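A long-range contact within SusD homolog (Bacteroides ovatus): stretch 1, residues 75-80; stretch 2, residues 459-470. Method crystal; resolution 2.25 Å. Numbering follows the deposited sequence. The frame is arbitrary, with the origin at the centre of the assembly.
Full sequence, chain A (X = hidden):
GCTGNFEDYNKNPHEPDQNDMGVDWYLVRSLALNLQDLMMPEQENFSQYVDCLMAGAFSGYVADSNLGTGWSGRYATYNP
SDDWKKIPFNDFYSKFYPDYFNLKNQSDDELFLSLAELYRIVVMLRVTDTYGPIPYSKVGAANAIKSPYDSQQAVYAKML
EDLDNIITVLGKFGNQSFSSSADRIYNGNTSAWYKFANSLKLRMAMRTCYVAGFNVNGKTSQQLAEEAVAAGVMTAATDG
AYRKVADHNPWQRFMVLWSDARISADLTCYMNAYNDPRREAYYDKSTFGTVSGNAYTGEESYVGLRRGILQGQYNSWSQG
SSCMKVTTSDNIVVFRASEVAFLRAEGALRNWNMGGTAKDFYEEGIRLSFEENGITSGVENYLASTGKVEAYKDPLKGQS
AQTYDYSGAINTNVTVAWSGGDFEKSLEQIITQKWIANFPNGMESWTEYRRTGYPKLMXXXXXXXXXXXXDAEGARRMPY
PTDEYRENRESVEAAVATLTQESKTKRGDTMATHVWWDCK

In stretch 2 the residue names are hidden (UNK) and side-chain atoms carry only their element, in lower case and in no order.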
# COMPACT_ATOMS: atom_id res chain seq x y z
N TYR A 75 -11.25 8.93 7.08
CA TYR A 75 -10.86 7.55 7.33
C TYR A 75 -9.91 7.48 8.54
O TYR A 75 -10.08 6.64 9.41
CB TYR A 75 -10.17 6.92 6.10
CG TYR A 75 -10.93 6.98 4.80
CD1 TYR A 75 -11.99 6.11 4.54
CD2 TYR A 75 -10.51 7.81 3.76
CE1 TYR A 75 -12.65 6.12 3.30
CE2 TYR A 75 -11.14 7.81 2.51
CZ TYR A 75 -12.21 6.96 2.29
OH TYR A 75 -12.84 6.99 1.06
N ALA A 76 -8.93 8.42 8.61
CA ALA A 76 -7.91 8.52 9.64
C ALA A 76 -8.49 8.56 11.05
O ALA A 76 -7.94 7.92 11.94
CB ALA A 76 -7.03 9.74 9.41
N THR A 77 -9.60 9.31 11.25
CA THR A 77 -10.22 9.43 12.57
C THR A 77 -11.38 8.42 12.74
O THR A 77 -12.09 8.45 13.73
CB THR A 77 -10.61 10.91 12.84
OG1 THR A 77 -11.41 11.39 11.75
CG2 THR A 77 -9.40 11.80 13.02
N TYR A 78 -11.53 7.48 11.79
CA TYR A 78 -12.48 6.36 11.83
C TYR A 78 -13.94 6.78 11.75
O TYR A 78 -14.81 6.00 12.11
CB TYR A 78 -12.25 5.46 13.07
CG TYR A 78 -10.79 5.11 13.30
CD1 TYR A 78 -10.03 4.51 12.30
CD2 TYR A 78 -10.16 5.41 14.51
CE1 TYR A 78 -8.68 4.20 12.50
CE2 TYR A 78 -8.82 5.09 14.72
CZ TYR A 78 -8.09 4.45 13.73
OH TYR A 78 -6.79 4.09 13.97
N ASN A 79 -14.21 7.96 11.19
CA ASN A 79 -15.58 8.44 11.02
C ASN A 79 -15.78 8.99 9.57
O ASN A 79 -16.31 10.10 9.43
CB ASN A 79 -15.93 9.52 12.10
CG ASN A 79 -15.08 10.78 12.05
OD1 ASN A 79 -13.99 10.82 11.48
ND2 ASN A 79 -15.58 11.85 12.64
N PRO A 80 -15.42 8.26 8.48
CA PRO A 80 -15.67 8.81 7.13
C PRO A 80 -17.16 8.88 6.84
O PRO A 80 -17.93 8.14 7.43
CB PRO A 80 -14.97 7.81 6.21
CG PRO A 80 -15.04 6.52 6.97
CD PRO A 80 -14.85 6.89 8.40
N UNK A 459 -0.77 5.84 17.83
CA UNK A 459 -2.21 5.76 17.59
C UNK A 459 -2.72 7.10 17.02
O UNK A 459 -2.05 8.14 17.16
c UNK A 459 -1.82 6.13 19.90
c UNK A 459 -2.78 5.47 18.97
c UNK A 459 -0.47 5.95 19.28
N UNK A 460 -3.89 7.08 16.38
CA UNK A 460 -4.53 8.30 15.87
C UNK A 460 -4.76 9.28 17.00
O UNK A 460 -5.15 8.86 18.07
c UNK A 460 -5.86 7.96 15.15
c UNK A 460 -5.66 7.06 13.95
se UNK A 460 -4.48 7.78 12.59
c UNK A 460 -4.87 6.43 11.18
N UNK A 461 -4.47 10.59 16.77
CA UNK A 461 -4.62 11.64 17.79
C UNK A 461 -6.06 11.69 18.36
O UNK A 461 -6.25 11.85 19.57
c UNK A 461 -4.24 12.99 17.22
N UNK A 462 -7.05 11.50 17.48
CA UNK A 462 -8.47 11.47 17.78
C UNK A 462 -9.10 10.22 17.17
O UNK A 462 -9.09 10.03 15.96
c UNK A 462 -9.15 12.72 17.26
N UNK A 463 -9.63 9.35 18.02
CA UNK A 463 -10.34 8.16 17.61
C UNK A 463 -11.84 8.50 17.69
O UNK A 463 -12.38 8.58 18.78
c UNK A 463 -10.60 5.66 18.17
o UNK A 463 -11.68 5.60 17.59
n UNK A 463 -9.98 4.58 18.60
c UNK A 463 -9.95 6.97 18.51
N UNK A 464 -12.46 8.80 16.53
CA UNK A 464 -13.89 9.14 16.47
C UNK A 464 -14.74 7.92 15.99
O UNK A 464 -15.81 8.09 15.40
c UNK A 464 -14.10 10.35 15.56
N UNK A 465 -14.28 6.70 16.30
CA UNK A 465 -15.01 5.46 15.94
C UNK A 465 -16.13 5.13 16.93
O UNK A 465 -16.90 4.21 16.65
c UNK A 465 -14.06 4.27 15.90
o UNK A 465 -13.57 3.98 17.19
N UNK A 466 -16.17 5.82 18.08
CA UNK A 466 -17.14 5.59 19.14
C UNK A 466 -16.85 4.37 20.00
O UNK A 466 -17.70 3.96 20.79
N UNK A 467 -15.67 3.77 19.83
CA UNK A 467 -15.26 2.59 20.59
C UNK A 467 -15.12 1.35 19.73
O UNK A 467 -14.71 0.29 20.23
N UNK A 468 -15.45 1.48 18.43
CA UNK A 468 -15.34 0.35 17.50
C UNK A 468 -13.88 -0.03 17.29
O UNK A 468 -13.55 -1.20 17.40
c UNK A 468 -18.41 0.75 15.06
c UNK A 468 -15.71 -0.49 15.11
c UNK A 468 -17.58 0.80 16.31
c UNK A 468 -16.05 0.63 16.13
N UNK A 469 -13.03 0.95 16.99
CA UNK A 469 -11.62 0.74 16.66
C UNK A 469 -10.73 0.85 17.91
O UNK A 469 -10.78 1.84 18.65
c UNK A 469 -9.70 1.62 15.24
c UNK A 469 -11.18 1.73 15.54
c UNK A 469 -12.00 1.53 14.27
N UNK A 470 -9.93 -0.18 18.13
CA UNK A 470 -8.93 -0.23 19.19
C UNK A 470 -7.72 0.61 18.75
O UNK A 470 -7.25 0.45 17.63
c UNK A 470 -8.53 -1.69 19.47
c UNK A 470 -7.35 -1.82 20.38
o UNK A 470 -6.21 -1.90 19.93
n UNK A 470 -7.59 -1.78 21.68
O HOH W 1 -5.54 4.55 16.28

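Position 459 has three side-chain carbons closing a ring onto the backbone N, so it is Pro459; it touches nothing on stretch 1. Position 460 carries an unbranched chain of two carbons, a selenium and a carbon, which identifies selenomethionine, Met460. The flexible chain fits between two partners: its CG lies 3.2 Å from Tyr78 OH and equally 3.2 Å from Ala76 O, while its CE is 4.3 Å from Ala76 CB.

Position 461 has a single carbon, well clear of stretch 1: Ala461. Position 462 also ends at one carbon, its CB 4.3 Å from Thr77 CG2; this is Ala462, a small apolar group beside a methyl. At 463 two carbons lead to one oxygen and one nitrogen, the pattern of an amide one carbon from CB, hence Asn463. CA to CB points away, yet the end comes nearer, and OD1 sits at the edge of the Tyr78 ring, 3.4 Å from Tyr78 CD2.

Position 464 has one carbon directed toward stretch 1, with CB 3.6 Å from Asn79 ND2. It is Ala464, compact enough for the backbones to stay close: its N donates a hydrogen bond to Thr77 O at 2.8 Å. Position 465 bears one carbon and then one oxygen: Ser465. Its CB packs 3.6 Å from Tyr78 CB, and its OG donates to Asn463 OD1 at 2.5 Å, while its N also donates to that OD1, at 3.1 Å.

Positions 466 and 467 have no side-chain atoms and are Gly466 and Gly467. Both have positive phi; at 467 a CB would be jammed against the preceding carbonyl O, which calls for glycine. Position 468 shows four carbons forked at the first, one arm two carbons long: Ile468, which does not reach stretch 1. Position 469 has one carbon carrying two more, so valine fits and threonine does not: Val469. Its CG1 lies over a face of the Tyr78 ring, 3.6 Å from Tyr78 CZ, in a CH-pi contact. Position 470 has two carbons ending in one oxygen and one nitrogen: Asn470, pointing away.

The contact centres on Tyr78, whose side chain points into stretch 2 at the end of a type I turn. Stretch 2 holds its shape through Ser465 OG, which accepts from Val469 N at 3.1 Å, and Asn463 ND2, which donates to Val469 O at 2.9 Å. A water 2.7 Å from Tyr78 OH accepts from Met460 N at 3.0 Å, so the buried ring is joined to stretch 2 by polar as well as apolar contacts.

Stretch 2, residues 459-470: PMAANASGGIVN
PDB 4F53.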